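Local structure of ribokinase (Staphylococcus aureus, 3RY7) at residues Asn209-Leu212 and Ser213-Ile216; Thr199-Gln202 and Ser203-Asp206; Ala69-Ile72 and Leu73-Lys77. The protein catalyses the magnesium-dependent transfer of a phosphate from ATP to O-5 of D-ribose, giving D-ribose 5-phosphate. One frame throughout, in Å; residues are numbered along the deposited sequence.

Contact 1: residues Asn209-Leu212 and Ser213-Ile216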
loop_
_atom_site.group_PDB
_atom_site.type_symbol
_atom_site.label_atom_id
_atom_site.label_comp_id
_atom_site.label_asym_id
_atom_site.label_seq_id
_atom_site.Cartn_x
_atom_site.Cartn_y
_atom_site.Cartn_z
ATOM N N ASN A 209 -7.044 -34.413 17.877
ATOM C CA ASN A 209 -6.856 -35.762 18.399
ATOM C C ASN A 209 -6.369 -36.717 17.331
ATOM O O ASN A 209 -5.570 -37.624 17.602
ATOM C CB ASN A 209 -8.140 -36.284 19.053
ATOM C CG ASN A 209 -8.292 -35.801 20.487
ATOM O OD1 ASN A 209 -7.301 -35.600 21.190
ATOM N ND2 ASN A 209 -9.534 -35.615 20.926
ATOM N N TYR A 210 -6.850 -36.512 16.112
ATOM C CA TYR A 210 -6.335 -37.265 14.991
ATOM C C TYR A 210 -4.838 -37.019 14.845
ATOM O O TYR A 210 -4.055 -37.973 14.804
ATOM C CB TYR A 210 -7.037 -36.911 13.685
ATOM C CG TYR A 210 -6.281 -37.498 12.526
ATOM C CD1 TYR A 210 -5.442 -36.708 11.749
ATOM C CD2 TYR A 210 -6.346 -38.862 12.248
ATOM C CE1 TYR A 210 -4.725 -37.245 10.702
ATOM C CE2 TYR A 210 -5.624 -39.417 11.203
ATOM C CZ TYR A 210 -4.816 -38.602 10.430
ATOM O OH TYR A 210 -4.090 -39.133 9.388
ATOM N N PHE A 211 -4.432 -35.748 14.780
ATOM C CA PHE A 211 -3.009 -35.437 14.581
ATOM C C PHE A 211 -2.122 -35.922 15.724
ATOM O O PHE A 211 -1.056 -36.489 15.488
ATOM C CB PHE A 211 -2.764 -33.948 14.250
ATOM C CG PHE A 211 -3.381 -33.529 12.946
ATOM C CD1 PHE A 211 -2.984 -34.125 11.762
ATOM C CD2 PHE A 211 -4.392 -32.593 12.908
ATOM C CE1 PHE A 211 -3.560 -33.777 10.565
ATOM C CE2 PHE A 211 -4.976 -32.242 11.713
ATOM C CZ PHE A 211 -4.554 -32.837 10.533
ATOM N N LEU A 212 -2.563 -35.702 16.957
ATOM C CA LEU A 212 -1.827 -36.193 18.108
ATOM C C LEU A 212 -1.662 -37.707 18.025
ATOM O O LEU A 212 -0.593 -38.235 18.332
ATOM C CB LEU A 212 -2.521 -35.797 19.407
ATOM C CG LEU A 212 -2.525 -34.295 19.712
ATOM C CD1 LEU A 212 -3.647 -33.954 20.698
ATOM C CD2 LEU A 212 -1.168 -33.838 20.232
ATOM N N SER A 213 -2.703 -38.404 17.588
ATOM C CA SER A 213 -2.654 -39.865 17.604
ATOM C C SER A 213 -1.618 -40.402 16.615
ATOM O O SER A 213 -1.119 -41.518 16.772
ATOM C CB SER A 213 -4.028 -40.489 17.331
ATOM O OG SER A 213 -4.311 -40.562 15.940
ATOM N N ILE A 214 -1.287 -39.612 15.599
ATOM C CA ILE A 214 -0.323 -40.084 14.612
ATOM C C ILE A 214 1.080 -39.533 14.858
ATOM O O ILE A 214 1.985 -39.692 14.023
ATOM C CB ILE A 214 -0.803 -39.879 13.157
ATOM C CG1 ILE A 214 -0.997 -38.395 12.833
ATOM C CG2 ILE A 214 -2.103 -40.666 12.904
ATOM C CD1 ILE A 214 -1.369 -38.178 11.384
ATOM N N GLY A 215 1.258 -38.912 16.025
ATOM C CA GLY A 215 2.579 -38.551 16.491
ATOM C C GLY A 215 2.951 -37.085 16.389
ATOM O O GLY A 215 4.041 -36.700 16.828
ATOM N N ILE A 216 2.076 -36.270 15.798
ATOM C CA ILE A 216 2.310 -34.823 15.746
ATOM C C ILE A 216 2.051 -34.199 17.118
ATOM O O ILE A 216 0.944 -34.286 17.651
ATOM C CB ILE A 216 1.429 -34.118 14.686
ATOM C CG1 ILE A 216 1.855 -34.528 13.269
ATOM C CG2 ILE A 216 1.541 -32.613 14.845
ATOM C CD1 ILE A 216 0.739 -35.087 12.415
HETATM O O HOH W 1 1.596 -37.015 19.562
#

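Contact 2: residues Thr199-Gln202 and Ser203-Asp206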
loop_
_atom_site.group_PDB
_atom_site.type_symbol
_atom_site.label_atom_id
_atom_site.label_comp_id
_atom_site.label_asym_id
_atom_site.label_seq_id
_atom_site.Cartn_x
_atom_site.Cartn_y
_atom_site.Cartn_z
ATOM N N THR A 199 -15.935 -27.321 12.113
ATOM C CA THR A 199 -17.156 -26.544 12.324
ATOM C C THR A 199 -17.248 -25.948 13.728
ATOM O O THR A 199 -17.003 -24.753 13.919
ATOM C CB THR A 199 -18.415 -27.403 12.081
ATOM O OG1 THR A 199 -18.381 -28.575 12.910
ATOM C CG2 THR A 199 -18.477 -27.845 10.630
ATOM N N ASN A 200 -17.594 -26.781 14.711
ATOM C CA ASN A 200 -17.648 -26.342 16.110
ATOM C C ASN A 200 -16.337 -26.705 16.807
ATOM O O ASN A 200 -15.520 -27.452 16.256
ATOM C CB ASN A 200 -18.837 -26.965 16.853
ATOM C CG ASN A 200 -18.864 -28.478 16.738
ATOM O OD1 ASN A 200 -17.832 -29.111 16.516
ATOM N ND2 ASN A 200 -20.050 -29.067 16.887
ATOM N N GLU A 201 -16.137 -26.188 18.016
ATOM C CA GLU A 201 -14.921 -26.482 18.759
ATOM C C GLU A 201 -14.689 -27.988 18.966
ATOM O O GLU A 201 -13.546 -28.436 19.083
ATOM C CB GLU A 201 -14.893 -25.734 20.092
ATOM C CG GLU A 201 -13.611 -25.979 20.876
ATOM C CD GLU A 201 -13.371 -24.959 21.974
ATOM O OE1 GLU A 201 -13.469 -25.341 23.165
ATOM O OE2 GLU A 201 -13.071 -23.782 21.645
ATOM N N GLN A 202 -15.772 -28.765 18.998
ATOM C CA GLN A 202 -15.674 -30.219 19.154
ATOM C C GLN A 202 -14.971 -30.889 17.965
ATOM O O GLN A 202 -14.228 -31.864 18.142
ATOM C CB GLN A 202 -17.063 -30.841 19.356
ATOM C CG GLN A 202 -17.059 -32.369 19.529
ATOM C CD GLN A 202 -16.384 -32.831 20.830
ATOM O OE1 GLN A 202 -16.467 -32.161 21.872
ATOM N NE2 GLN A 202 -15.718 -33.981 20.768
ATOM N N SER A 203 -15.221 -30.370 16.760
ATOM C CA SER A 203 -14.588 -30.877 15.544
ATOM C C SER A 203 -13.098 -30.513 15.537
ATOM O O SER A 203 -12.275 -31.227 14.977
ATOM C CB SER A 203 -15.277 -30.302 14.303
ATOM O OG SER A 203 -15.078 -28.900 14.229
ATOM N N MET A 204 -12.771 -29.391 16.163
ATOM C CA MET A 204 -11.393 -28.971 16.313
ATOM C C MET A 204 -10.669 -29.908 17.273
ATOM O O MET A 204 -9.547 -30.346 17.003
ATOM C CB MET A 204 -11.340 -27.531 16.807
ATOM C CG MET A 204 -12.278 -26.633 16.009
ATOM S SD MET A 204 -12.064 -24.874 16.263
ATOM C CE MET A 204 -11.968 -24.731 18.045
ATOM N N LYS A 205 -11.302 -30.245 18.373
ATOM C CA LYS A 205 -10.779 -31.232 19.275
ATOM C C LYS A 205 -10.600 -32.543 18.544
ATOM O O LYS A 205 -9.611 -33.184 18.694
ATOM C CB LYS A 205 -11.754 -31.470 20.400
ATOM C CG LYS A 205 -11.634 -30.570 21.557
ATOM C CD LYS A 205 -12.739 -30.893 22.597
ATOM C CE LYS A 205 -13.053 -29.725 23.538
ATOM N NZ LYS A 205 -14.370 -29.869 24.212
ATOM N N ASP A 206 -11.586 -32.937 17.772
ATOM C CA ASP A 206 -11.516 -34.207 17.045
ATOM C C ASP A 206 -10.361 -34.229 16.035
ATOM O O ASP A 206 -9.680 -35.241 15.874
ATOM C CB ASP A 206 -12.841 -34.496 16.333
ATOM C CG ASP A 206 -14.001 -34.705 17.303
ATOM O OD1 ASP A 206 -13.753 -35.126 18.460
ATOM O OD2 ASP A 206 -15.161 -34.449 16.902
#

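Contact 3: residues Ala69-Ile72 and Leu73-Lys77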
loop_
_atom_site.group_PDB
_atom_site.type_symbol
_atom_site.label_atom_id
_atom_site.label_comp_id
_atom_site.label_asym_id
_atom_site.label_seq_id
_atom_site.Cartn_x
_atom_site.Cartn_y
_atom_site.Cartn_z
ATOM N N ALA A 69 13.392 -14.515 -11.291
ATOM C CA ALA A 69 13.225 -14.200 -9.868
ATOM C C ALA A 69 14.424 -13.462 -9.286
ATOM O O ALA A 69 14.560 -13.362 -8.070
ATOM C CB ALA A 69 12.953 -15.462 -9.073
ATOM N N ASP A 70 15.298 -12.948 -10.149
ATOM C CA ASP A 70 16.476 -12.238 -9.672
ATOM C C ASP A 70 16.086 -11.052 -8.786
ATOM O O ASP A 70 16.834 -10.675 -7.880
ATOM C CB ASP A 70 17.354 -11.760 -10.837
ATOM C CG ASP A 70 18.181 -12.883 -11.460
ATOM O OD1 ASP A 70 18.127 -14.040 -10.984
ATOM O OD2 ASP A 70 18.904 -12.598 -12.436
ATOM N N PHE A 71 14.926 -10.451 -9.039
ATOM C CA PHE A 71 14.538 -9.312 -8.219
ATOM C C PHE A 71 14.142 -9.785 -6.830
ATOM O O PHE A 71 14.359 -9.083 -5.841
ATOM C CB PHE A 71 13.436 -8.474 -8.867
ATOM C CG PHE A 71 12.090 -9.133 -8.893
ATOM C CD1 PHE A 71 11.734 -9.975 -9.937
ATOM C CD2 PHE A 71 11.167 -8.884 -7.892
ATOM C CE1 PHE A 71 10.487 -10.572 -9.975
ATOM C CE2 PHE A 71 9.919 -9.475 -7.920
ATOM C CZ PHE A 71 9.576 -10.325 -8.962
ATOM N N ILE A 72 13.581 -10.985 -6.763
ATOM C CA ILE A 72 13.259 -11.597 -5.483
ATOM C C ILE A 72 14.524 -11.890 -4.692
ATOM O O ILE A 72 14.591 -11.617 -3.512
ATOM C CB ILE A 72 12.448 -12.897 -5.664
ATOM C CG1 ILE A 72 11.246 -12.646 -6.582
ATOM C CG2 ILE A 72 12.019 -13.444 -4.304
ATOM C CD1 ILE A 72 10.420 -13.915 -6.906
ATOM N N LEU A 73 15.539 -12.435 -5.354
ATOM C CA LEU A 73 16.794 -12.728 -4.672
ATOM C C LEU A 73 17.359 -11.467 -4.027
ATOM O O LEU A 73 17.929 -11.509 -2.932
ATOM C CB LEU A 73 17.812 -13.337 -5.635
ATOM C CG LEU A 73 17.377 -14.618 -6.362
ATOM C CD1 LEU A 73 18.455 -15.128 -7.320
ATOM C CD2 LEU A 73 16.995 -15.696 -5.373
ATOM N N GLU A 74 17.203 -10.337 -4.707
ATOM C CA GLU A 74 17.635 -9.071 -4.130
ATOM C C GLU A 74 16.849 -8.751 -2.857
ATOM O O GLU A 74 17.405 -8.277 -1.865
ATOM C CB GLU A 74 17.505 -7.937 -5.150
ATOM C CG GLU A 74 18.846 -7.392 -5.607
ATOM C CD GLU A 74 19.709 -6.891 -4.449
ATOM O OE1 GLU A 74 19.266 -5.984 -3.694
ATOM O OE2 GLU A 74 20.845 -7.401 -4.305
ATOM N N ASP A 75 15.548 -9.011 -2.883
ATOM C CA ASP A 75 14.733 -8.789 -1.696
ATOM C C ASP A 75 15.166 -9.712 -0.560
ATOM O O ASP A 75 15.178 -9.302 0.606
ATOM C CB ASP A 75 13.245 -8.941 -2.016
ATOM C CG ASP A 75 12.719 -7.802 -2.871
ATOM O OD1 ASP A 75 13.198 -6.664 -2.687
ATOM O OD2 ASP A 75 11.845 -8.044 -3.733
ATOM N N PHE A 76 15.547 -10.942 -0.902
ATOM C CA PHE A 76 16.041 -11.872 0.106
ATOM C C PHE A 76 17.267 -11.262 0.783
ATOM O O PHE A 76 17.373 -11.251 2.017
ATOM C CB PHE A 76 16.401 -13.237 -0.497
ATOM C CG PHE A 76 15.208 -14.047 -0.960
ATOM C CD1 PHE A 76 13.934 -13.769 -0.493
ATOM C CD2 PHE A 76 15.372 -15.104 -1.843
ATOM C CE1 PHE A 76 12.847 -14.519 -0.913
ATOM C CE2 PHE A 76 14.285 -15.867 -2.264
ATOM C CZ PHE A 76 13.023 -15.577 -1.797
ATOM N N LYS A 77 18.186 -10.749 -0.032
ATOM C CA LYS A 77 19.426 -10.173 0.479
ATOM C C LYS A 77 19.163 -8.958 1.380
ATOM O O LYS A 77 19.752 -8.831 2.453
ATOM C CB LYS A 77 20.377 -9.807 -0.671
ATOM C CG LYS A 77 21.522 -8.878 -0.251
ATOM C CD LYS A 77 22.152 -8.150 -1.439
ATOM C CE LYS A 77 22.744 -6.797 -1.020
ATOM N NZ LYS A 77 21.690 -5.806 -0.597
#

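Contact 1: residues Asn209-Leu212 and Ser213-Ile216
The backbone of Phe211-Ile216 leaves helix 201-213 through two bonds, one within the span of the other, Ile216 N reaching back to Phe211 O (3.2 Å) and Gly215 N to Leu212 O (3.0 Å). Phe211 O is gripped twice, since Ile214 N binds it from the other face of its carbonyl plane. In the same last turn, the hydroxyl of Ser213 reaches back and donates to Tyr210 O at 2.8 Å. The two nested backbone bonds and the positive phi of Gly215 (105°) make a Schellman motif, with Gly215 as its C-prime residue. Beyond it, the CD2 methyl of Leu212 comes within 3.4 Å of Ile216 O, and a water donates to Leu212 O and more weakly to Ile216 O. Ile214 holds CG1 between its own backbone N and carbonyl carbon (chi1 62°), which, with the chain extended beyond CG1, brings CD1 to the Tyr210 ring, 3.5 Å from CE1. Phe211 and Ile216 run side by side in the same direction, with Phe211 CD1 and Ile216 CD1 3.9 Å apart. Both of these buried side chains rest on Ile183 of strand 182-183, while Phe211 also meets Leu193 and Tyr210 meets Ser194 of helix 187-194.

Contact 2: residues Thr199-Gln202 and Ser203-Asp206
Ser203 lies at the buried heart of the first turn of helix 201-213, its hydroxyl held between Thr199 and Asn200. Thr199 N donates to Ser203 OG in an almost straight bond (2.8 Å, 174° at the hydrogen), and OG in turn donates to Asn200 O, lying in the carbonyl plane on a lone pair. Ser203 N adds a second grip on Asn200 O from above that plane. The same N-H also serves the side chain of Asn200, whose OD1 accepts at 2.9 Å nearly along the C=O axis; a chi1 of 54° folds the amide back over the helix start. Packing stays close beside this polar cluster, where the bent end of Met204 brings CE to 3.5 Å from Glu201 CG. Met204 continues inward onto Val198, Leu223, Tyr229 and His238, and Leu223 is probably part of the ATP site. The solvent side is looser. Gln202 bends at chi2 and offers NE2 to Asp206 OD1 in a weak bond of 3.2 Å, the amide and carboxylate planes 62° apart. Lys205 NZ lies 3.9 Å from Gln202 OE1 and 4.7 Å from Glu201 OE1, so any attraction to the carboxylate is probably slight. Asn200 is thus a classic N-cap, its side chain closing the first turn of an alpha-helix.

Contact 3: residues Ala69-Ile72 and Leu73-Lys77
Ile72 and Phe76, one helical turn apart, lie alongside each other and point the same way, the CG2 methyl of Ile72 sitting over one face of the Phe76 ring. This CH-pi contact places CG2 3.9 Å from the ring centroid and 28° off its normal, with CZ the nearest ring atom at 3.4 Å. The branch that does the touching is set by chi1 of Ile72 (-51°), which turns CG2 away from the backbone N and along the helix. Ile72 O lies over the same face, toward the rim, and accepts from Phe76 N at 2.9 Å. On another flank Leu73 slants across Asp70, its CD1 methyl 3.8 Å from Asp70 OD1, while Leu73 CG approaches Ala69 O, the acceptor of Leu73 N at the helix start. Helix 70-78 connects strands 56-64 and 87-89 as a beta-alpha-beta unit. Phe76 touches Ala44 and Ile48 of helix 42-52, its ring roughly perpendicular to that of Phe59. Ala69 and Ile72 touch Val13 of strand 12-18; Ala44 and Val13 probably belong to the substrate site. Ile72 also packs against Gln292 of the second subunit.

Overall arrangement
Contact 3 comes first along the chain, followed by contact 2 and then contact 1. Contacts 2 and 1 lie at the start and the end of the same helix, 201-213, with centres about 15 Å apart, so one caps its beginning and the other its exit toward strand 218-222. Contact 3, on helix 70-78, lies on the opposite side of the chain's centre, its centre about 38 Å from that of contact 1 and 41 Å from that of contact 2. All three belong to one pfkB-family kinase fold. Contact 2 neighbours a probable ATP-site residue, whereas contact 3 borders probable ribose-site residues and the second subunit.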